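Local coordinates for protein putative phosphohistidine phosphatase SixA (Agrobacterium tumefaciens, PDB 2RFL) that probably acts as a phosphatase of the histidine phosphatase superfamily, removing phosphate from phosphohistidine or a related phosphorylated substrate, at residues Ala45-Ile58 against Cys66-Asn78. Numbering follows the deposited sequence.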
loop_
_atom_site.group_PDB
_atom_site.type_symbol
_atom_site.label_atom_id
_atom_site.label_comp_id
_atom_site.label_asym_id
_atom_site.label_seq_id
_atom_site.Cartn_x
_atom_site.Cartn_y
_atom_site.Cartn_z
ATOM N N ALA A 45 0.164 -8.829 6.153
ATOM C CA ALA A 45 -1.299 -8.984 6.311
ATOM C C ALA A 45 -1.684 -9.399 7.753
ATOM O O ALA A 45 -2.367 -8.661 8.412
ATOM C CB ALA A 45 -1.851 -9.931 5.286
ATOM N N ASP A 46 -1.174 -10.530 8.254
ATOM C CA ASP A 46 -1.373 -10.974 9.660
ATOM C C ASP A 46 -1.015 -10.003 10.796
ATOM O O ASP A 46 -1.737 -9.908 11.789
ATOM C CB ASP A 46 -0.659 -12.302 9.911
ATOM C CG ASP A 46 -1.484 -13.486 9.492
ATOM O OD1 ASP A 46 -2.652 -13.267 9.099
ATOM O OD2 ASP A 46 -0.965 -14.630 9.557
ATOM N N LEU A 47 0.122 -9.335 10.662
ATOM C CA LEU A 47 0.510 -8.291 11.584
ATOM C C LEU A 47 -0.614 -7.252 11.598
ATOM O O LEU A 47 -0.965 -6.750 12.651
ATOM C CB LEU A 47 1.867 -7.678 11.168
ATOM C CG LEU A 47 3.016 -7.355 12.148
ATOM C CD1 LEU A 47 2.776 -7.948 13.509
ATOM C CD2 LEU A 47 4.374 -7.847 11.642
ATOM N N ALA A 48 -1.216 -6.997 10.434
ATOM C CA ALA A 48 -2.171 -5.888 10.241
ATOM C C ALA A 48 -3.484 -6.042 11.007
ATOM O O ALA A 48 -3.786 -5.222 11.862
ATOM C CB ALA A 48 -2.431 -5.655 8.755
ATOM N N ALA A 49 -4.244 -7.096 10.711
ATOM C CA ALA A 49 -5.476 -7.430 11.429
ATOM C C ALA A 49 -5.215 -7.693 12.894
ATOM O O ALA A 49 -6.147 -7.936 13.671
ATOM C CB ALA A 49 -6.111 -8.645 10.812
ATOM N N ASP A 50 -3.936 -7.680 13.248
ATOM C CA ASP A 50 -3.479 -7.891 14.622
ATOM C C ASP A 50 -3.561 -6.540 15.330
ATOM O O ASP A 50 -4.138 -6.420 16.419
ATOM C CB ASP A 50 -2.052 -8.452 14.606
ATOM C CG ASP A 50 -1.577 -8.914 15.953
ATOM O OD1 ASP A 50 -2.429 -9.173 16.824
ATOM O OD2 ASP A 50 -0.342 -9.027 16.132
ATOM N N ARG A 51 -3.010 -5.526 14.664
ATOM C CA ARG A 51 -3.180 -4.137 15.068
ATOM C C ARG A 51 -4.584 -3.658 14.686
ATOM O O ARG A 51 -4.998 -2.578 15.067
ATOM C CB ARG A 51 -2.078 -3.246 14.468
ATOM C CG ARG A 51 -0.717 -3.314 15.184
ATOM C CD ARG A 51 0.147 -4.465 14.666
ATOM N NE ARG A 51 0.705 -5.290 15.747
ATOM C CZ ARG A 51 1.997 -5.574 15.904
ATOM N NH1 ARG A 51 2.907 -5.120 15.047
ATOM N NH2 ARG A 51 2.386 -6.316 16.923
ATOM N N ARG A 52 -5.325 -4.506 13.974
ATOM C CA ARG A 52 -6.705 -4.229 13.572
ATOM C C ARG A 52 -6.721 -3.123 12.503
ATOM O O ARG A 52 -7.629 -2.286 12.427
ATOM C CB ARG A 52 -7.575 -3.878 14.790
ATOM C CG ARG A 52 -7.888 -5.058 15.727
ATOM C CD ARG A 52 -9.146 -5.779 15.283
ATOM N NE ARG A 52 -9.975 -6.227 16.399
ATOM C CZ ARG A 52 -10.493 -5.421 17.322
ATOM N NH1 ARG A 52 -10.234 -4.122 17.296
ATOM N NH2 ARG A 52 -11.250 -5.912 18.291
ATOM N N TYR A 53 -5.670 -3.136 11.695
ATOM C CA TYR A 53 -5.494 -2.208 10.603
ATOM C C TYR A 53 -6.350 -2.603 9.386
ATOM O O TYR A 53 -5.805 -2.889 8.311
ATOM C CB TYR A 53 -4.012 -2.129 10.241
ATOM C CG TYR A 53 -3.152 -1.407 11.266
ATOM C CD1 TYR A 53 -3.723 -0.591 12.240
ATOM C CD2 TYR A 53 -1.754 -1.489 11.210
ATOM C CE1 TYR A 53 -2.932 0.089 13.177
ATOM C CE2 TYR A 53 -0.953 -0.820 12.111
ATOM C CZ TYR A 53 -1.543 -0.034 13.121
ATOM O OH TYR A 53 -0.761 0.633 14.062
ATOM N N ARG A 54 -7.676 -2.597 9.575
ATOM C CA ARG A 54 -8.671 -2.972 8.565
ATOM C C ARG A 54 -9.162 -1.747 7.768
ATOM O O ARG A 54 -9.690 -0.802 8.350
ATOM C CB ARG A 54 -9.862 -3.700 9.221
ATOM C CG ARG A 54 -10.899 -4.275 8.258
ATOM C CD ARG A 54 -12.226 -4.601 8.922
ATOM N NE ARG A 54 -13.346 -4.113 8.104
ATOM C CZ ARG A 54 -14.004 -4.812 7.161
ATOM N NH1 ARG A 54 -14.989 -4.237 6.473
ATOM N NH2 ARG A 54 -13.687 -6.071 6.879
ATOM N N PRO A 55 -8.965 -1.757 6.431
ATOM C CA PRO A 55 -9.460 -0.666 5.611
ATOM C C PRO A 55 -10.839 -0.949 5.072
ATOM O O PRO A 55 -11.172 -2.088 4.796
ATOM C CB PRO A 55 -8.427 -0.585 4.471
ATOM C CG PRO A 55 -7.614 -1.895 4.571
ATOM C CD PRO A 55 -8.242 -2.738 5.610
ATOM N N ASP A 56 -11.640 0.102 4.949
ATOM C CA ASP A 56 -12.981 0.029 4.339
ATOM C C ASP A 56 -12.896 -0.267 2.847
ATOM O O ASP A 56 -13.608 -1.102 2.345
ATOM C CB ASP A 56 -13.708 1.347 4.558
ATOM C CG ASP A 56 -13.666 1.789 5.996
ATOM O OD1 ASP A 56 -13.510 0.935 6.902
ATOM O OD2 ASP A 56 -13.800 2.988 6.234
ATOM N N LEU A 57 -11.994 0.444 2.170
ATOM C CA LEU A 57 -11.740 0.302 0.730
ATOM C C LEU A 57 -10.247 0.017 0.377
ATOM O O LEU A 57 -9.343 0.694 0.873
ATOM C CB LEU A 57 -12.244 1.558 0.003
ATOM C CG LEU A 57 -11.831 1.706 -1.468
ATOM C CD1 LEU A 57 -12.563 0.793 -2.451
ATOM C CD2 LEU A 57 -11.956 3.164 -1.852
ATOM N N ILE A 58 -10.029 -0.986 -0.467
ATOM C CA ILE A 58 -8.714 -1.299 -1.037
ATOM C C ILE A 58 -8.647 -0.973 -2.523
ATOM O O ILE A 58 -9.388 -1.577 -3.302
ATOM C CB ILE A 58 -8.340 -2.810 -0.912
ATOM C CG1 ILE A 58 -8.268 -3.242 0.550
ATOM C CG2 ILE A 58 -7.002 -3.105 -1.607
ATOM C CD1 ILE A 58 -8.412 -4.725 0.750
ATOM N N CYS A 66 0.124 -7.497 -7.683
ATOM C CA CYS A 66 -0.564 -6.602 -6.767
ATOM C C CYS A 66 -1.806 -7.316 -6.383
ATOM O O CYS A 66 -2.192 -7.317 -5.241
ATOM C CB CYS A 66 -0.902 -5.254 -7.413
ATOM S SG CYS A 66 0.423 -4.040 -7.244
ATOM N N ARG A 67 -2.397 -7.959 -7.366
ATOM C CA ARG A 67 -3.572 -8.752 -7.198
ATOM C C ARG A 67 -3.398 -9.835 -6.100
ATOM O O ARG A 67 -4.173 -9.889 -5.160
ATOM C CB ARG A 67 -3.940 -9.325 -8.562
ATOM C CG ARG A 67 -4.647 -8.306 -9.413
ATOM C CD ARG A 67 -5.258 -9.009 -10.604
ATOM N NE ARG A 67 -6.172 -8.178 -11.376
ATOM C CZ ARG A 67 -7.480 -8.021 -11.121
ATOM N NH1 ARG A 67 -8.049 -8.615 -10.091
ATOM N NH2 ARG A 67 -8.234 -7.257 -11.901
ATOM N N GLN A 68 -2.329 -10.634 -6.223
ATOM C CA GLN A 68 -1.979 -11.688 -5.274
ATOM C C GLN A 68 -1.639 -11.032 -3.927
ATOM O O GLN A 68 -2.155 -11.487 -2.887
ATOM C CB GLN A 68 -0.827 -12.580 -5.762
ATOM C CG GLN A 68 -1.047 -13.373 -7.054
ATOM C CD GLN A 68 0.298 -13.742 -7.784
ATOM O OE1 GLN A 68 1.368 -13.148 -7.577
ATOM N NE2 GLN A 68 0.203 -14.659 -8.675
ATOM N N THR A 69 -0.839 -9.953 -3.938
ATOM C CA THR A 69 -0.598 -9.240 -2.677
ATOM C C THR A 69 -1.952 -9.006 -1.960
ATOM O O THR A 69 -2.104 -9.444 -0.818
ATOM C CB THR A 69 0.247 -7.909 -2.825
ATOM O OG1 THR A 69 1.474 -8.167 -3.540
ATOM C CG2 THR A 69 0.620 -7.336 -1.459
ATOM N N THR A 70 -2.925 -8.390 -2.658
ATOM C CA THR A 70 -4.284 -8.048 -2.130
ATOM C C THR A 70 -5.064 -9.272 -1.604
ATOM O O THR A 70 -5.606 -9.216 -0.508
ATOM C CB THR A 70 -5.150 -7.181 -3.152
ATOM O OG1 THR A 70 -4.694 -5.814 -3.162
ATOM C CG2 THR A 70 -6.631 -7.194 -2.822
ATOM N N GLN A 71 -5.078 -10.366 -2.383
ATOM C CA GLN A 71 -5.587 -11.651 -1.954
ATOM C C GLN A 71 -5.054 -12.136 -0.591
ATOM O O GLN A 71 -5.733 -12.835 0.150
ATOM C CB GLN A 71 -5.377 -12.702 -3.055
ATOM C CG GLN A 71 -6.146 -12.411 -4.363
ATOM C CD GLN A 71 -5.798 -13.326 -5.556
ATOM O OE1 GLN A 71 -5.158 -14.375 -5.401
ATOM N NE2 GLN A 71 -6.222 -12.910 -6.764
ATOM N N ALA A 72 -3.830 -11.783 -0.243
ATOM C CA ALA A 72 -3.371 -12.122 1.110
ATOM C C ALA A 72 -4.224 -11.424 2.180
ATOM O O ALA A 72 -4.701 -12.054 3.078
ATOM C CB ALA A 72 -1.893 -11.862 1.284
ATOM N N TRP A 73 -4.435 -10.119 2.037
ATOM C CA TRP A 73 -5.309 -9.327 2.916
ATOM C C TRP A 73 -6.760 -9.776 3.069
ATOM O O TRP A 73 -7.256 -9.785 4.198
ATOM C CB TRP A 73 -5.256 -7.875 2.510
ATOM C CG TRP A 73 -3.909 -7.316 2.820
ATOM C CD1 TRP A 73 -2.720 -7.643 2.216
ATOM C CD2 TRP A 73 -3.594 -6.372 3.847
ATOM N NE1 TRP A 73 -1.695 -6.941 2.796
ATOM C CE2 TRP A 73 -2.200 -6.152 3.795
ATOM C CE3 TRP A 73 -4.356 -5.686 4.799
ATOM C CZ2 TRP A 73 -1.546 -5.253 4.647
ATOM C CZ3 TRP A 73 -3.714 -4.800 5.646
ATOM C CH2 TRP A 73 -2.318 -4.581 5.561
ATOM N N GLN A 74 -7.433 -10.127 1.964
ATOM C CA GLN A 74 -8.757 -10.778 2.011
ATOM C C GLN A 74 -8.770 -11.985 2.952
ATOM O O GLN A 74 -9.754 -12.241 3.625
ATOM C CB GLN A 74 -9.187 -11.233 0.620
ATOM C CG GLN A 74 -9.798 -10.152 -0.276
ATOM C CD GLN A 74 -10.058 -10.668 -1.694
ATOM O OE1 GLN A 74 -9.131 -10.779 -2.519
ATOM N NE2 GLN A 74 -11.311 -10.995 -1.984
ATOM N N ARG A 75 -7.648 -12.703 2.976
ATOM C CA ARG A 75 -7.419 -13.905 3.762
ATOM C C ARG A 75 -7.272 -13.572 5.228
ATOM O O ARG A 75 -7.955 -14.143 6.055
ATOM C CB ARG A 75 -6.129 -14.571 3.307
ATOM C CG ARG A 75 -6.205 -16.065 3.175
ATOM C CD ARG A 75 -6.248 -16.452 1.713
ATOM N NE ARG A 75 -4.988 -16.121 1.066
ATOM C CZ ARG A 75 -4.800 -16.064 -0.243
ATOM N NH1 ARG A 75 -3.605 -15.747 -0.711
ATOM N NH2 ARG A 75 -5.796 -16.311 -1.079
ATOM N N ALA A 76 -6.368 -12.647 5.549
ATOM C CA ALA A 76 -6.127 -12.239 6.920
ATOM C C ALA A 76 -7.416 -11.786 7.585
ATOM O O ALA A 76 -7.607 -11.960 8.779
ATOM C CB ALA A 76 -5.072 -11.150 6.976
ATOM N N PHE A 77 -8.304 -11.198 6.790
ATOM C CA PHE A 77 -9.425 -10.434 7.327
ATOM C C PHE A 77 -10.756 -11.092 6.979
ATOM O O PHE A 77 -11.779 -10.812 7.604
ATOM C CB PHE A 77 -9.393 -8.998 6.801
ATOM C CG PHE A 77 -8.352 -8.135 7.453
ATOM C CD1 PHE A 77 -7.064 -8.079 6.947
ATOM C CD2 PHE A 77 -8.660 -7.381 8.573
ATOM C CE1 PHE A 77 -6.103 -7.286 7.546
ATOM C CE2 PHE A 77 -7.704 -6.586 9.176
ATOM C CZ PHE A 77 -6.424 -6.539 8.662
ATOM N N ASN A 78 -10.734 -11.966 5.977
ATOM C CA ASN A 78 -11.877 -12.824 5.685
ATOM C C ASN A 78 -11.683 -14.242 6.212
ATOM O O ASN A 78 -11.695 -14.471 7.421
ATOM C CB ASN A 78 -12.152 -12.856 4.180
ATOM C CG ASN A 78 -13.596 -12.538 3.845
ATOM O OD1 ASN A 78 -14.067 -11.424 4.075
ATOM N ND2 ASN A 78 -14.306 -13.517 3.297
#
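W73 and F77, one helical turn apart on helix 64-77, point their rings into the bend where helix 35-51 ends and the chain turns back to strand 57-60. A CH-pi contact joins A45 and W73: A45 CB sits over a face of the indole, 3.9 Å from the centroid of the five-membered ring of W73 and 9° off its normal. A49 CB lies over a face of the F77 ring, but the model is too tight there for its spacing to be trusted. In W73, CG stands anti to the carbonyl carbon (chi1 -69°), and chi2 then turns the indole so that a face meets A45. Small apolar groups let the helices approach: A45 CB meets A76 CB at 3.8 Å, and the axes of 45-51 and 66-77 come within 8.8 Å at a crossing angle of -42°. A48 CB touches the far end of the indole, 3.4 Å from W73 CH2.

Beyond the helix end, Y53 O comes to the indole edge near its plane, 3.9 Å from W73 CZ3. R54 lays its aliphatic stem against the neighbouring ring, R54 CB lying 3.6 Å from F77 CE2. Farther along, I58 CG2 packs beside T70 OG1 at 3.9 Å; M111 of strand 109-114 touches both I58 and W73.

With no hydrogen bond or salt bridge between the segments, the packing of helix 64-77 against the end of helix 35-51 and the chain leading into strand 57-60, on one side of the alpha-beta-alpha sandwich, rests on van der Waals and CH-pi contacts, and so on shape.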